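Local coordinates for anti sigma factor FlgM (PDB 1RP3), which binds the flagellar sigma factor sigma-28 as its anti-sigma factor, probably holding it in an inactive conformation and so restraining flagellar transcription, at residues T38-K41 against I42-L46. Sequence-based numbering, arbitrary orientation.
Sequences TLSK and IAQEL
Thr38 meets Ile42 one turn further along the same helix: Ile42 N hydrogen-bonds Thr38 O at 2.9 Å, and CG1 of Ile42 lies 3.4 Å from that same Thr38 O. The CG1 branch stands anti to its own carbonyl carbon (chi1 -67°), which swings it back beside the backbone N and over the preceding turn. Thr38 OG1 also reaches one turn back, to hydrogen-bond the carbonyl O of Glu34. Leu39 repeats the pattern with Ala43: Ala43 N donates to Leu39 O at 3.0 Å, and CB of Ala43 sits 3.6 Å from Leu39 O. These are the i to i+4 bonds of an alpha-helix, here the C-terminal half of helix 31-46. Thr38, Leu39 and Ile42 pack on leucines of helix 5-14, while Ser40, Ala43 and Gln44 lie against Arg43 of the sigma-28 chain. At Ser40 a side-chain bond joins the backbone one. The backbone N of Gln44 reaches Ser40 O at 2.8 Å, and Gln44 NE2 donates a hydrogen bond to Ser40 OG, 3.1 Å away, with OG almost exactly in the amide plane. CG of Gln44, set beside its own backbone N (chi1 -68°), lies 3.1 Å from Ser40 O, and the extended chain carries the amide back to the serine. With an alanine here the hydroxyl acceptor is gone, and the Gln44 amide would probably be freer to turn about its last torsion. Glu45 N hydrogen-bonds Lys41 O at 3.0 Å, and CG of Glu45 lies alongside this oxygen.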
loop_
_atom_site.group_PDB
_atom_site.type_symbol
_atom_site.label_atom_id
_atom_site.label_comp_id
_atom_site.label_asym_id
_atom_site.label_seq_id
_atom_site.Cartn_x
_atom_site.Cartn_y
_atom_site.Cartn_z
ATOM N N THR B 38 -19.269 5.916 -13.168
ATOM C CA THR B 38 -19.499 4.479 -13.093
ATOM C C THR B 38 -18.475 3.837 -12.149
ATOM O O THR B 38 -18.839 3.027 -11.298
ATOM C CB THR B 38 -19.406 3.852 -14.486
ATOM O OG1 THR B 38 -20.338 4.499 -15.354
ATOM C CG2 THR B 38 -19.720 2.383 -14.438
ATOM N N LEU B 39 -17.206 4.228 -12.287
ATOM C CA LEU B 39 -16.135 3.702 -11.438
ATOM C C LEU B 39 -16.405 4.035 -9.978
ATOM O O LEU B 39 -16.220 3.186 -9.090
ATOM C CB LEU B 39 -14.773 4.251 -11.879
ATOM C CG LEU B 39 -14.232 3.595 -13.159
ATOM C CD1 LEU B 39 -13.097 4.416 -13.784
ATOM C CD2 LEU B 39 -13.781 2.185 -12.851
ATOM N N SER B 40 -16.886 5.254 -9.741
ATOM C CA SER B 40 -17.221 5.686 -8.392
ATOM C C SER B 40 -18.343 4.818 -7.814
ATOM O O SER B 40 -18.295 4.403 -6.649
ATOM C CB SER B 40 -17.644 7.147 -8.369
ATOM O OG SER B 40 -17.871 7.543 -7.030
ATOM N N LYS B 41 -19.335 4.514 -8.643
ATOM C CA LYS B 41 -20.439 3.684 -8.189
ATOM C C LYS B 41 -19.964 2.287 -7.851
ATOM O O LYS B 41 -20.435 1.700 -6.881
ATOM C CB LYS B 41 -21.550 3.613 -9.227
ATOM C CG LYS B 41 -22.324 4.907 -9.423
ATOM C CD LYS B 41 -23.534 4.623 -10.294
ATOM C CE LYS B 41 -24.382 5.844 -10.524
ATOM N NZ LYS B 41 -25.572 5.501 -11.348
ATOM N N ILE B 42 -19.064 1.738 -8.671
ATOM C CA ILE B 42 -18.514 0.410 -8.409
ATOM C C ILE B 42 -17.796 0.440 -7.052
ATOM O O ILE B 42 -17.977 -0.465 -6.236
ATOM C CB ILE B 42 -17.542 -0.056 -9.531
ATOM C CG1 ILE B 42 -18.311 -0.267 -10.836
ATOM C CG2 ILE B 42 -16.808 -1.346 -9.116
ATOM C CD1 ILE B 42 -17.453 -0.694 -12.002
ATOM N N ALA B 43 -17.039 1.508 -6.796
ATOM C CA ALA B 43 -16.319 1.663 -5.532
ATOM C C ALA B 43 -17.284 1.762 -4.346
ATOM O O ALA B 43 -17.030 1.192 -3.276
ATOM C CB ALA B 43 -15.426 2.895 -5.576
ATOM N N GLN B 44 -18.386 2.487 -4.547
ATOM C CA GLN B 44 -19.399 2.666 -3.509
ATOM C C GLN B 44 -20.011 1.324 -3.123
ATOM O O GLN B 44 -20.232 1.065 -1.941
ATOM C CB GLN B 44 -20.487 3.630 -3.976
ATOM C CG GLN B 44 -20.011 5.057 -4.149
ATOM C CD GLN B 44 -21.058 5.950 -4.810
ATOM O OE1 GLN B 44 -22.242 5.905 -4.462
ATOM N NE2 GLN B 44 -20.620 6.777 -5.760
ATOM N N GLU B 45 -20.225 0.452 -4.108
ATOM C CA GLU B 45 -20.795 -0.872 -3.844
ATOM C C GLU B 45 -19.844 -1.777 -3.073
ATOM O O GLU B 45 -20.264 -2.541 -2.200
ATOM C CB GLU B 45 -21.199 -1.572 -5.146
ATOM C CG GLU B 45 -22.390 -0.949 -5.849
ATOM C CD GLU B 45 -23.657 -0.951 -4.998
ATOM O OE1 GLU B 45 -24.019 -2.022 -4.445
ATOM O OE2 GLU B 45 -24.284 0.131 -4.887
ATOM N N LEU B 46 -18.559 -1.678 -3.390
ATOM C CA LEU B 46 -17.556 -2.503 -2.742
ATOM C C LEU B 46 -17.246 -2.101 -1.309
ATOM O O LEU B 46 -16.772 -2.916 -0.523
ATOM C CB LEU B 46 -16.272 -2.497 -3.567
ATOM C CG LEU B 46 -16.396 -3.109 -4.962
ATOM C CD1 LEU B 46 -15.072 -3.005 -5.694
ATOM C CD2 LEU B 46 -16.851 -4.559 -4.856
#